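Local coordinates for protein NANS (YJHS), A 9-O-acetyl N-acetylneuraminic acid esterase (Escherichia coli O157:H7 EDL933, PDB 3PT5) that hydrolyses the 9-O-acetyl group of 9-O-acetyl-N-acetylneuraminic acid, an alternative sialic acid, as an SGNH-type esterase, at residues 21-26 with 173-178; 50-55 with 106-111; 113-118 with 122-127; 232-237 with 331-336. One frame throughout, in Å; residues are numbered along the deposited sequence.

All four contacts join the mostly parallel sheet to helices, in the three-layer alpha/beta/alpha arrangement of SGNH hydrolases. Contact 1 brings helix 162-176 to strand 20-28 on one face. On the other, contact 2 uses the earlier turns of helix 107-114 and contact 3 its C-terminal part and the following turn, their centres about 7 Å apart. Contact 4 sets the end of helix 315-335, beside helix 107-114, against strand 233-236, about 17 Å from contact 1 between centres, and touches contact 3 through Phe-117 with Arg-335 and Leu-331. Along the chain, contacts 2 and 3 lie in turn within the loop closed by contact 1; contact 4 comes later. Together they fasten helices to both sheet faces.

Contact 1 (21-26 with 173-178); sequences YYVLTV and AALVKN
A buried, wholly apolar helix-to-strand contact joins strand 20-28, in the middle of the central sheet, to the last turn of helix 162-176 on one face of that sheet. The evidence is compact: three side chains touch, Val-23 from the strand and Ala-174 and Leu-175 from the helix, and 151 Å² is buried in all. The two methyls of Val-23 divide the work. With CG1 anti to the backbone N (chi1 171°), that methyl meets Ala-174 CB at 3.9 Å, while Val-23 CG2 is turned to Leu-175 CD2 at 4.1 Å. Leu-175 arrives by its tip, since its CB bond does not aim at the strand and only the CD2 branch comes near, crossing the valine at a slant. Ala-174, by contrast, faces the strand directly, and its short side chain is consistent with the 7.1 Å separation of Val-23 CA and Ala-174 CA. Just beyond, Asn-181 receives a hydrogen bond from Tyr-21 N and gives one from its ND2 to Ala-174 O, bridging strand and helix. Strand 182-189 flanks Val-23 through Phe-183, and on the other flank strand 122-130 brings Val-127 against both Val-23 and Ala-174.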
loop_
_atom_site.group_PDB
_atom_site.type_symbol
_atom_site.label_atom_id
_atom_site.label_comp_id
_atom_site.label_asym_id
_atom_site.label_seq_id
_atom_site.Cartn_x
_atom_site.Cartn_y
_atom_site.Cartn_z
ATOM N N TYR A 21 9.331 -11.133 12.985
ATOM C CA TYR A 21 8.675 -10.742 11.721
ATOM C C TYR A 21 9.657 -10.115 10.746
ATOM O O TYR A 21 10.581 -9.414 11.137
ATOM C CB TYR A 21 7.534 -9.738 11.953
ATOM C CG TYR A 21 6.357 -10.349 12.712
ATOM C CD1 TYR A 21 5.340 -10.965 12.015
ATOM C CD2 TYR A 21 6.286 -10.306 14.114
ATOM C CE1 TYR A 21 4.275 -11.544 12.656
ATOM C CE2 TYR A 21 5.190 -10.892 14.785
ATOM C CZ TYR A 21 4.199 -11.512 14.027
ATOM O OH TYR A 21 3.096 -12.132 14.574
ATOM N N TYR A 22 9.420 -10.389 9.468
ATOM C CA TYR A 22 10.014 -9.628 8.376
ATOM C C TYR A 22 9.018 -8.502 8.140
ATOM O O TYR A 22 7.852 -8.755 7.930
ATOM C CB TYR A 22 10.103 -10.473 7.117
ATOM C CG TYR A 22 11.227 -11.485 7.069
ATOM C CD1 TYR A 22 12.117 -11.498 5.997
ATOM C CD2 TYR A 22 11.383 -12.444 8.051
ATOM C CE1 TYR A 22 13.142 -12.436 5.916
ATOM C CE2 TYR A 22 12.421 -13.390 7.981
ATOM C CZ TYR A 22 13.300 -13.366 6.906
ATOM O OH TYR A 22 14.334 -14.290 6.819
ATOM N N VAL A 23 9.507 -7.277 8.198
ATOM C CA VAL A 23 8.684 -6.069 8.230
ATOM C C VAL A 23 8.741 -5.399 6.852
ATOM O O VAL A 23 9.817 -5.224 6.281
ATOM C CB VAL A 23 9.142 -5.088 9.345
ATOM C CG1 VAL A 23 8.426 -3.753 9.221
ATOM C CG2 VAL A 23 8.923 -5.683 10.754
ATOM N N LEU A 24 7.564 -5.071 6.305
ATOM C CA LEU A 24 7.486 -4.339 5.041
ATOM C C LEU A 24 6.525 -3.175 5.253
ATOM O O LEU A 24 5.407 -3.387 5.686
ATOM C CB LEU A 24 6.989 -5.264 3.927
ATOM C CG LEU A 24 6.990 -4.771 2.484
ATOM C CD1 LEU A 24 8.440 -4.695 1.927
ATOM C CD2 LEU A 24 6.132 -5.695 1.634
ATOM N N THR A 25 6.991 -1.948 4.996
ATOM C CA THR A 25 6.134 -0.762 5.078
ATOM C C THR A 25 5.486 -0.532 3.714
ATOM O O THR A 25 6.114 -0.699 2.709
ATOM C CB THR A 25 6.954 0.465 5.489
ATOM O OG1 THR A 25 7.413 0.255 6.834
ATOM C CG2 THR A 25 6.110 1.741 5.465
ATOM N N VAL A 26 4.213 -0.139 3.715
ATOM C CA VAL A 26 3.467 0.106 2.485
ATOM C C VAL A 26 2.940 1.511 2.604
ATOM O O VAL A 26 2.291 1.835 3.602
ATOM C CB VAL A 26 2.321 -0.920 2.277
ATOM C CG1 VAL A 26 1.595 -0.635 0.965
ATOM C CG2 VAL A 26 2.916 -2.323 2.235
ATOM N N ALA A 173 8.122 1.585 15.234
ATOM C CA ALA A 173 7.351 0.810 16.206
ATOM C C ALA A 173 7.398 -0.657 15.844
ATOM O O ALA A 173 7.477 -1.524 16.717
ATOM C CB ALA A 173 5.889 1.288 16.268
ATOM N N ALA A 174 7.343 -0.935 14.540
ATOM C CA ALA A 174 7.360 -2.312 14.079
ATOM C C ALA A 174 8.695 -2.985 14.396
ATOM O O ALA A 174 8.728 -4.173 14.753
ATOM C CB ALA A 174 7.063 -2.370 12.583
ATOM N N LEU A 175 9.777 -2.230 14.260
ATOM C CA LEU A 175 11.135 -2.745 14.525
ATOM C C LEU A 175 11.419 -2.863 16.019
ATOM O O LEU A 175 11.989 -3.862 16.477
ATOM C CB LEU A 175 12.199 -1.914 13.796
ATOM C CG LEU A 175 12.044 -1.907 12.254
ATOM C CD1 LEU A 175 13.052 -0.968 11.581
ATOM C CD2 LEU A 175 12.129 -3.318 11.660
ATOM N N VAL A 176 10.986 -1.863 16.780
ATOM C CA VAL A 176 11.116 -1.836 18.247
ATOM C C VAL A 176 10.365 -2.949 18.981
ATOM O O VAL A 176 10.791 -3.392 20.059
ATOM C CB VAL A 176 10.652 -0.449 18.793
ATOM C CG1 VAL A 176 10.342 -0.499 20.298
ATOM C CG2 VAL A 176 11.657 0.599 18.453
ATOM N N LYS A 177 9.250 -3.396 18.410
ATOM C CA LYS A 177 8.436 -4.483 18.967
ATOM C C LYS A 177 9.218 -5.744 19.305
ATOM O O LYS A 177 8.909 -6.405 20.284
ATOM C CB LYS A 177 7.285 -4.851 18.030
ATOM C CG LYS A 177 6.062 -3.927 18.144
ATOM C CD LYS A 177 4.789 -4.675 17.831
ATOM C CE LYS A 177 3.618 -3.717 17.686
ATOM N NZ LYS A 177 3.073 -3.183 18.961
ATOM N N ASN A 178 10.205 -6.083 18.481
ATOM C CA ASN A 178 10.969 -7.318 18.626
ATOM C C ASN A 178 12.342 -7.063 17.992
ATOM O O ASN A 178 12.413 -6.761 16.804
ATOM C CB ASN A 178 10.190 -8.433 17.909
ATOM C CG ASN A 178 10.772 -9.820 18.110
ATOM O OD1 ASN A 178 11.985 -10.003 18.249
ATOM N ND2 ASN A 178 9.900 -10.818 18.074
#

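Contact 2 (50-55 with 106-111); sequences PRIKQL and QALHIA
Ile-52, at the start of strand 52-55, carries its whole side of this contact, meeting Ala-111 and Leu-108 one turn apart on helix 107-114, which layers one face of the central sheet in the alpha/beta/alpha fold. The bond from CA to CB points at the helix, but Ile-52 CB itself stays 4.6 Å from Ala-111 CB, so the touching is left to the branches. The first of these, CG2, lies anti to the backbone N, which carries it to the helix: Ile-52 CG2 stands 3.5 Å from Ala-111 CB, tighter than usual for two methyl carbons. The same CG2 is 4.3 Å from Leu-108 CD1, a looser approach by the tip of a side chain whose CB bond is not directed at the strand. The other branch begins at CG1, which serves mainly as a spacer. An extended second torsion (chi2 178°) then brings Ile-52 CD1 to the backbone carbonyl of Ala-111, 3.9 Å from Ala-111 C and 4.0 Å from Ala-111 O.

The strand that presents this isoleucine is held on both edges, Lys-53 bonding through its backbone to Ile-124 and Ile-126, and Ile-52 to Leu-76. Leu-76 also packs on the Ile-52 side chain, and Ile-124 on Ala-111.

Each partner of the isoleucine here is a carbon or a backbone carbonyl at van der Waals range, and all three residues are buried. The contact therefore owes its stability to dispersion and hydrophobic burial, and the 6.7 Å between Ile-52 CA and Ala-111 CA is consistent with so small a residue at the interface.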
loop_
_atom_site.group_PDB
_atom_site.type_symbol
_atom_site.label_atom_id
_atom_site.label_comp_id
_atom_site.label_asym_id
_atom_site.label_seq_id
_atom_site.Cartn_x
_atom_site.Cartn_y
_atom_site.Cartn_z
ATOM N N PRO A 50 -2.547 -16.836 9.642
ATOM C CA PRO A 50 -2.094 -16.535 10.998
ATOM C C PRO A 50 -0.681 -15.974 11.145
ATOM O O PRO A 50 -0.348 -15.424 12.194
ATOM C CB PRO A 50 -2.181 -17.890 11.715
ATOM C CG PRO A 50 -3.109 -18.695 10.928
ATOM C CD PRO A 50 -3.000 -18.235 9.499
ATOM N N ARG A 51 0.159 -16.148 10.122
ATOM C CA ARG A 51 1.520 -15.656 10.183
ATOM C C ARG A 51 1.680 -14.269 9.554
ATOM O O ARG A 51 2.790 -13.723 9.548
ATOM C CB ARG A 51 2.494 -16.657 9.558
ATOM C CG ARG A 51 2.699 -17.912 10.412
ATOM C CD ARG A 51 3.405 -18.948 9.553
ATOM N NE ARG A 51 4.775 -18.561 9.240
ATOM C CZ ARG A 51 5.469 -19.045 8.205
ATOM N NH1 ARG A 51 4.904 -19.938 7.383
ATOM N NH2 ARG A 51 6.721 -18.651 7.983
ATOM N N ILE A 52 0.574 -13.693 9.066
ATOM C CA ILE A 52 0.668 -12.447 8.289
ATOM C C ILE A 52 -0.145 -11.382 9.008
ATOM O O ILE A 52 -1.367 -11.522 9.133
ATOM C CB ILE A 52 0.119 -12.634 6.875
ATOM C CG1 ILE A 52 0.947 -13.687 6.137
ATOM C CG2 ILE A 52 0.116 -11.286 6.103
ATOM C CD1 ILE A 52 0.466 -13.984 4.748
ATOM N N LYS A 53 0.555 -10.370 9.483
ATOM C CA LYS A 53 0.026 -9.371 10.430
ATOM C C LYS A 53 0.205 -7.958 9.901
ATOM O O LYS A 53 0.871 -7.741 8.875
ATOM C CB LYS A 53 0.733 -9.511 11.786
ATOM C CG LYS A 53 0.664 -10.873 12.392
ATOM C CD LYS A 53 -0.747 -11.217 12.853
ATOM C CE LYS A 53 -0.729 -12.561 13.592
ATOM N NZ LYS A 53 -2.126 -13.073 13.704
ATOM N N GLN A 54 -0.453 -7.015 10.567
ATOM C CA GLN A 54 -0.263 -5.600 10.270
ATOM C C GLN A 54 -0.268 -4.831 11.564
ATOM O O GLN A 54 -0.718 -5.342 12.584
ATOM C CB GLN A 54 -1.349 -5.077 9.312
ATOM C CG GLN A 54 -2.790 -5.062 9.939
ATOM C CD GLN A 54 -3.839 -4.571 8.984
ATOM O OE1 GLN A 54 -3.669 -3.512 8.363
ATOM N NE2 GLN A 54 -4.951 -5.328 8.853
ATOM N N LEU A 55 0.238 -3.609 11.525
ATOM C CA LEU A 55 0.082 -2.697 12.652
ATOM C C LEU A 55 -1.262 -2.005 12.573
ATOM O O LEU A 55 -1.561 -1.328 11.598
ATOM C CB LEU A 55 1.212 -1.670 12.714
ATOM C CG LEU A 55 2.648 -2.075 13.069
ATOM C CD1 LEU A 55 3.447 -0.810 13.307
ATOM C CD2 LEU A 55 2.728 -2.938 14.308
ATOM N N GLN A 106 -3.431 -4.685 -2.296
ATOM C CA GLN A 106 -2.446 -5.730 -2.571
ATOM C C GLN A 106 -1.521 -6.094 -1.420
ATOM O O GLN A 106 -0.722 -7.008 -1.590
ATOM C CB GLN A 106 -1.553 -5.355 -3.772
ATOM C CG GLN A 106 -0.696 -4.077 -3.572
ATOM C CD GLN A 106 -1.391 -2.807 -4.080
ATOM O OE1 GLN A 106 -2.624 -2.763 -4.159
ATOM N NE2 GLN A 106 -0.610 -1.781 -4.427
ATOM N N ALA A 107 -1.554 -5.388 -0.274
ATOM C CA ALA A 107 -0.549 -5.670 0.785
ATOM C C ALA A 107 -0.650 -7.149 1.212
ATOM O O ALA A 107 0.366 -7.835 1.402
ATOM C CB ALA A 107 -0.759 -4.767 1.984
ATOM N N LEU A 108 -1.889 -7.645 1.339
ATOM C CA LEU A 108 -2.091 -9.030 1.766
ATOM C C LEU A 108 -1.443 -10.025 0.793
ATOM O O LEU A 108 -0.845 -11.014 1.213
ATOM C CB LEU A 108 -3.584 -9.343 1.921
ATOM C CG LEU A 108 -3.957 -10.807 2.209
ATOM C CD1 LEU A 108 -3.319 -11.264 3.541
ATOM C CD2 LEU A 108 -5.476 -10.943 2.284
ATOM N N HIS A 109 -1.576 -9.750 -0.498
ATOM C CA HIS A 109 -1.109 -10.647 -1.553
ATOM C C HIS A 109 0.385 -10.620 -1.718
ATOM O O HIS A 109 0.989 -11.656 -1.993
ATOM C CB HIS A 109 -1.830 -10.281 -2.834
ATOM C CG HIS A 109 -3.293 -10.167 -2.622
ATOM N ND1 HIS A 109 -3.915 -8.954 -2.418
ATOM C CD2 HIS A 109 -4.244 -11.118 -2.426
ATOM C CE1 HIS A 109 -5.199 -9.161 -2.176
ATOM N NE2 HIS A 109 -5.424 -10.460 -2.177
ATOM N N ILE A 110 0.973 -9.448 -1.483
ATOM C CA ILE A 110 2.451 -9.348 -1.388
ATOM C C ILE A 110 2.942 -10.229 -0.251
ATOM O O ILE A 110 3.764 -11.124 -0.466
ATOM C CB ILE A 110 2.912 -7.898 -1.250
ATOM C CG1 ILE A 110 2.568 -7.182 -2.553
ATOM C CG2 ILE A 110 4.419 -7.840 -0.949
ATOM C CD1 ILE A 110 2.671 -5.638 -2.470
ATOM N N ALA A 111 2.363 -10.035 0.932
ATOM C CA ALA A 111 2.700 -10.818 2.098
ATOM C C ALA A 111 2.525 -12.331 1.868
ATOM O O ALA A 111 3.429 -13.113 2.223
ATOM C CB ALA A 111 1.881 -10.331 3.286
#

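Contact 3 (113-118 with 122-127); sequences KLLPFI and AGILIV
Ile-118 CD1 is the hub of the first shell, where the 3-10 turn and loop after helix 107-114 lead back to strand 122-130, a helix-to-strand connection of the alpha/beta fold. It rests 3.8 Å from Ala-122 CB and 3.9 Å from Ile-124 CD1, and 3.6 Å from Gly-123 O. Ile-124 is gripped further: Leu-115 CD1 crosses it at a slant to reach Ile-124 CG1 at 4.1 Å, and Leu-114 CB touches Ile-124 CD1, also at 4.1 Å. Five side chains and the backbone of Gly-123 thus bury 244 Å².

The next layer explains the placement. Ile-118 holds CG1 between its backbone N and carbonyl carbon (chi1 73°), and the extended chain beyond delivers CD1 to the strand. A 3-10 turn at 115-117 sets up that residue, with Phe-117 N bonded to Leu-114 O at 2.9 Å and Ile-118 N to Leu-115 O at 3.3 Å. On the strand side, Arg-51 NH2 bonds to Ala-122 O.

Outward again, helix 315-335 packs on Leu-114 through Val-327 and Ile-330, while strand 122-130 is paired with strand 20-28 along one edge and strand 52-55 along the other.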
loop_
_atom_site.group_PDB
_atom_site.type_symbol
_atom_site.label_atom_id
_atom_site.label_comp_id
_atom_site.label_asym_id
_atom_site.label_seq_id
_atom_site.Cartn_x
_atom_site.Cartn_y
_atom_site.Cartn_z
ATOM N N LYS A 113 2.538 -13.963 -0.901
ATOM C CA LYS A 113 3.491 -14.470 -1.900
ATOM C C LYS A 113 4.943 -14.506 -1.404
ATOM O O LYS A 113 5.753 -15.274 -1.925
ATOM C CB LYS A 113 3.348 -13.718 -3.231
ATOM C CG LYS A 113 2.024 -14.038 -3.924
ATOM C CD LYS A 113 1.761 -13.101 -5.125
ATOM C CE LYS A 113 0.357 -13.355 -5.716
ATOM N NZ LYS A 113 0.183 -12.512 -6.919
ATOM N N LEU A 114 5.257 -13.695 -0.391
ATOM C CA LEU A 114 6.583 -13.709 0.269
ATOM C C LEU A 114 6.736 -14.823 1.326
ATOM O O LEU A 114 7.839 -15.329 1.556
ATOM C CB LEU A 114 6.830 -12.383 0.960
ATOM C CG LEU A 114 7.091 -11.119 0.153
ATOM C CD1 LEU A 114 7.069 -9.903 1.109
ATOM C CD2 LEU A 114 8.466 -11.224 -0.566
ATOM N N LEU A 115 5.629 -15.198 1.965
ATOM C CA LEU A 115 5.687 -16.086 3.119
ATOM C C LEU A 115 6.415 -17.396 2.831
ATOM O O LEU A 115 7.157 -17.864 3.690
ATOM C CB LEU A 115 4.265 -16.352 3.661
ATOM C CG LEU A 115 4.120 -17.039 5.017
ATOM C CD1 LEU A 115 4.525 -16.154 6.178
ATOM C CD2 LEU A 115 2.677 -17.470 5.115
ATOM N N PRO A 116 6.243 -17.984 1.618
ATOM C CA PRO A 116 6.903 -19.294 1.466
ATOM C C PRO A 116 8.413 -19.216 1.497
ATOM O O PRO A 116 9.082 -20.242 1.658
ATOM C CB PRO A 116 6.448 -19.756 0.080
ATOM C CG PRO A 116 5.238 -18.985 -0.221
ATOM C CD PRO A 116 5.369 -17.682 0.463
ATOM N N PHE A 117 8.956 -18.009 1.374
ATOM C CA PHE A 117 10.395 -17.821 1.263
ATOM C C PHE A 117 11.136 -17.501 2.563
ATOM O O PHE A 117 12.370 -17.352 2.585
ATOM C CB PHE A 117 10.640 -16.743 0.213
ATOM C CG PHE A 117 10.232 -17.161 -1.155
ATOM C CD1 PHE A 117 11.071 -17.957 -1.936
ATOM C CD2 PHE A 117 9.003 -16.787 -1.661
ATOM C CE1 PHE A 117 10.685 -18.344 -3.212
ATOM C CE2 PHE A 117 8.620 -17.153 -2.914
ATOM C CZ PHE A 117 9.460 -17.939 -3.703
ATOM N N ILE A 118 10.392 -17.415 3.661
ATOM C CA ILE A 118 10.995 -17.028 4.959
ATOM C C ILE A 118 10.952 -18.194 5.950
ATOM O O ILE A 118 10.240 -19.172 5.722
ATOM C CB ILE A 118 10.290 -15.770 5.585
ATOM C CG1 ILE A 118 8.917 -16.139 6.118
ATOM C CG2 ILE A 118 10.208 -14.586 4.599
ATOM C CD1 ILE A 118 8.226 -15.022 6.843
ATOM N N ALA A 122 9.162 -17.406 11.461
ATOM C CA ALA A 122 8.973 -15.991 11.153
ATOM C C ALA A 122 7.607 -15.731 10.545
ATOM O O ALA A 122 7.010 -16.612 9.893
ATOM C CB ALA A 122 10.055 -15.527 10.187
ATOM N N GLY A 123 7.097 -14.523 10.748
ATOM C CA GLY A 123 5.903 -14.101 10.037
ATOM C C GLY A 123 6.234 -12.854 9.221
ATOM O O GLY A 123 7.373 -12.443 9.158
ATOM N N ILE A 124 5.211 -12.265 8.617
ATOM C CA ILE A 124 5.353 -11.051 7.841
ATOM C C ILE A 124 4.488 -9.999 8.544
ATOM O O ILE A 124 3.344 -10.301 8.910
ATOM C CB ILE A 124 4.827 -11.216 6.368
ATOM C CG1 ILE A 124 5.593 -12.298 5.547
ATOM C CG2 ILE A 124 4.833 -9.862 5.663
ATOM C CD1 ILE A 124 6.954 -11.860 5.030
ATOM N N LEU A 125 5.045 -8.800 8.723
ATOM C CA LEU A 125 4.375 -7.692 9.416
ATOM C C LEU A 125 4.344 -6.515 8.477
ATOM O O LEU A 125 5.370 -5.923 8.178
ATOM C CB LEU A 125 5.086 -7.285 10.715
ATOM C CG LEU A 125 4.479 -6.108 11.501
ATOM C CD1 LEU A 125 3.033 -6.375 11.883
ATOM C CD2 LEU A 125 5.330 -5.770 12.728
ATOM N N ILE A 126 3.148 -6.187 7.983
ATOM C CA ILE A 126 2.993 -5.036 7.090
ATOM C C ILE A 126 2.705 -3.783 7.930
ATOM O O ILE A 126 1.970 -3.852 8.916
ATOM C CB ILE A 126 1.818 -5.292 6.098
ATOM C CG1 ILE A 126 2.138 -6.482 5.165
ATOM C CG2 ILE A 126 1.431 -4.044 5.307
ATOM C CD1 ILE A 126 3.492 -6.512 4.522
ATOM N N VAL A 127 3.313 -2.666 7.536
ATOM C CA VAL A 127 3.107 -1.371 8.179
ATOM C C VAL A 127 2.356 -0.440 7.172
ATOM O O VAL A 127 2.974 0.193 6.341
ATOM C CB VAL A 127 4.453 -0.731 8.673
ATOM C CG1 VAL A 127 4.202 0.585 9.433
ATOM C CG2 VAL A 127 5.231 -1.721 9.557
#

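Contact 4 (232-237 with 331-336); sequences PWFCGD and LQFWRE
Pro-232 lies over the face of the Phe-333 ring in a CH-pi contact, where the entry to strand 233-236 of the three-layer alpha/beta/alpha fold meets the last turn of helix 315-335. This is the tight part. Pro-232 CG is 3.8 Å from the ring centroid and 22° off its normal, displaced toward the rim, and the nearest ring atom, Phe-333 CE2, is 3.5 Å from it. The phenyl ring is brought there by a first torsion that sets CG anti to the backbone N (chi1 179°). Two further touches hem in this pair. Phe-234, whose own CB bond does not aim at the helix, extends its ring so that CZ meets Phe-333 CB at 3.9 Å, the CB lying at the edge of the Phe-234 ring and in its plane. Pro-232 CD approaches Trp-334 CZ2 at 3.8 Å, the proline and indole crossing at about a right angle.

Ile-266 of strand 265-268 packs against Pro-232, Phe-234 and Phe-333, thickening this buried side. The opposite character appears along the helix: Gln-332, Arg-335 and Glu-336 are exposed and take no part, and Glu-336 already departs from helical geometry. Trp-334 sits between the two regimes, partly exposed. Phe-333 CD2 stands 3.5 Å above the plane of the Trp-334 ring, over its centre, and Trp-334 NE1 is hydrogen-bonded to Leu-184 O.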
loop_
_atom_site.group_PDB
_atom_site.type_symbol
_atom_site.label_atom_id
_atom_site.label_comp_id
_atom_site.label_asym_id
_atom_site.label_seq_id
_atom_site.Cartn_x
_atom_site.Cartn_y
_atom_site.Cartn_z
ATOM N N PRO A 232 15.734 -0.451 0.811
ATOM C CA PRO A 232 15.103 -0.239 -0.477
ATOM C C PRO A 232 13.678 0.334 -0.416
ATOM O O PRO A 232 12.856 -0.048 0.434
ATOM C CB PRO A 232 15.052 -1.643 -1.096
ATOM C CG PRO A 232 15.078 -2.574 0.045
ATOM C CD PRO A 232 15.901 -1.885 1.113
ATOM N N TRP A 233 13.431 1.238 -1.339
ATOM C CA TRP A 233 12.098 1.723 -1.673
ATOM C C TRP A 233 11.739 1.115 -3.019
ATOM O O TRP A 233 12.354 1.415 -4.030
ATOM C CB TRP A 233 12.046 3.249 -1.754
ATOM C CG TRP A 233 12.044 3.866 -0.404
ATOM C CD1 TRP A 233 12.958 3.644 0.576
ATOM C CD2 TRP A 233 11.104 4.821 0.121
ATOM N NE1 TRP A 233 12.655 4.390 1.694
ATOM C CE2 TRP A 233 11.518 5.126 1.441
ATOM C CE3 TRP A 233 9.953 5.438 -0.391
ATOM C CZ2 TRP A 233 10.806 6.021 2.269
ATOM C CZ3 TRP A 233 9.251 6.342 0.426
ATOM C CH2 TRP A 233 9.685 6.624 1.736
ATOM N N PHE A 234 10.722 0.268 -3.004
ATOM C CA PHE A 234 10.162 -0.326 -4.205
ATOM C C PHE A 234 9.023 0.554 -4.664
ATOM O O PHE A 234 7.967 0.631 -4.026
ATOM C CB PHE A 234 9.690 -1.741 -3.916
ATOM C CG PHE A 234 10.779 -2.619 -3.413
ATOM C CD1 PHE A 234 11.675 -3.225 -4.306
ATOM C CD2 PHE A 234 10.950 -2.791 -2.048
ATOM C CE1 PHE A 234 12.709 -4.053 -3.821
ATOM C CE2 PHE A 234 11.975 -3.602 -1.554
ATOM C CZ PHE A 234 12.868 -4.217 -2.444
ATOM N N CYS A 235 9.297 1.303 -5.717
ATOM C CA CYS A 235 8.372 2.362 -6.124
ATOM C C CYS A 235 7.563 1.858 -7.312
ATOM O O CYS A 235 8.113 1.555 -8.379
ATOM C CB CYS A 235 9.154 3.623 -6.483
ATOM S SG CYS A 235 10.088 4.256 -5.116
ATOM N N GLY A 236 6.255 1.744 -7.134
ATOM C CA GLY A 236 5.406 1.177 -8.164
ATOM C C GLY A 236 4.889 2.195 -9.160
ATOM O O GLY A 236 4.736 3.385 -8.867
ATOM N N ASP A 237 4.578 1.687 -10.339
ATOM C CA ASP A 237 4.000 2.480 -11.416
ATOM C C ASP A 237 2.523 2.843 -11.126
ATOM O O ASP A 237 1.973 2.548 -10.038
ATOM C CB ASP A 237 4.129 1.652 -12.710
ATOM C CG ASP A 237 4.227 2.506 -13.989
ATOM O OD1 ASP A 237 4.085 3.749 -13.924
ATOM O OD2 ASP A 237 4.451 1.903 -15.072
ATOM N N LEU A 331 12.335 -10.055 -3.616
ATOM C CA LEU A 331 13.168 -11.267 -3.572
ATOM C C LEU A 331 14.489 -11.048 -4.282
ATOM O O LEU A 331 15.550 -11.407 -3.760
ATOM C CB LEU A 331 12.437 -12.475 -4.171
ATOM C CG LEU A 331 11.176 -12.979 -3.453
ATOM C CD1 LEU A 331 10.499 -14.046 -4.320
ATOM C CD2 LEU A 331 11.476 -13.533 -2.054
ATOM N N GLN A 332 14.432 -10.437 -5.460
ATOM C CA GLN A 332 15.637 -10.121 -6.213
ATOM C C GLN A 332 16.573 -9.217 -5.422
ATOM O O GLN A 332 17.775 -9.481 -5.344
ATOM C CB GLN A 332 15.302 -9.489 -7.545
ATOM C CG GLN A 332 16.546 -9.288 -8.389
ATOM C CD GLN A 332 16.245 -8.774 -9.762
ATOM O OE1 GLN A 332 17.089 -8.140 -10.392
ATOM N NE2 GLN A 332 15.049 -9.058 -10.256
ATOM N N PHE A 333 16.042 -8.149 -4.828
ATOM C CA PHE A 333 16.891 -7.220 -4.104
ATOM C C PHE A 333 17.642 -7.943 -2.994
ATOM O O PHE A 333 18.863 -7.817 -2.850
ATOM C CB PHE A 333 16.091 -6.078 -3.493
ATOM C CG PHE A 333 16.936 -5.130 -2.728
ATOM C CD1 PHE A 333 17.570 -4.067 -3.389
ATOM C CD2 PHE A 333 17.148 -5.297 -1.366
ATOM C CE1 PHE A 333 18.391 -3.203 -2.691
ATOM C CE2 PHE A 333 17.987 -4.430 -0.664
ATOM C CZ PHE A 333 18.600 -3.382 -1.335
ATOM N N TRP A 334 16.899 -8.713 -2.216
ATOM C CA TRP A 334 17.469 -9.365 -1.046
ATOM C C TRP A 334 18.406 -10.519 -1.378
ATOM O O TRP A 334 19.302 -10.818 -0.590
ATOM C CB TRP A 334 16.370 -9.690 -0.036
ATOM C CG TRP A 334 15.923 -8.400 0.612
ATOM C CD1 TRP A 334 14.721 -7.777 0.462
ATOM C CD2 TRP A 334 16.724 -7.545 1.453
ATOM N NE1 TRP A 334 14.709 -6.581 1.190
ATOM C CE2 TRP A 334 15.933 -6.413 1.787
ATOM C CE3 TRP A 334 18.044 -7.620 1.946
ATOM C CZ2 TRP A 334 16.410 -5.379 2.621
ATOM C CZ3 TRP A 334 18.522 -6.598 2.756
ATOM C CH2 TRP A 334 17.690 -5.491 3.108
ATOM N N ARG A 335 18.232 -11.114 -2.562
ATOM C CA ARG A 335 19.099 -12.208 -3.048
ATOM C C ARG A 335 20.379 -11.739 -3.741
ATOM O O ARG A 335 21.329 -12.523 -3.892
ATOM C CB ARG A 335 18.333 -13.118 -4.001
ATOM C CG ARG A 335 17.406 -14.123 -3.330
ATOM C CD ARG A 335 16.517 -14.745 -4.367
ATOM N NE ARG A 335 15.761 -15.886 -3.855
ATOM C CZ ARG A 335 14.646 -16.347 -4.400
ATOM N NH1 ARG A 335 14.110 -15.753 -5.468
ATOM N NH2 ARG A 335 14.034 -17.386 -3.858
ATOM N N GLU A 336 20.393 -10.502 -4.232
ATOM C CA GLU A 336 21.525 -10.032 -5.030
ATOM C C GLU A 336 22.602 -9.395 -4.150
ATOM O O GLU A 336 23.580 -8.852 -4.660
ATOM C CB GLU A 336 21.061 -9.061 -6.136
ATOM C CG GLU A 336 20.679 -7.697 -5.623
ATOM C CD GLU A 336 19.915 -6.868 -6.643
ATOM O OE1 GLU A 336 19.765 -7.339 -7.807
ATOM O OE2 GLU A 336 19.472 -5.743 -6.273
#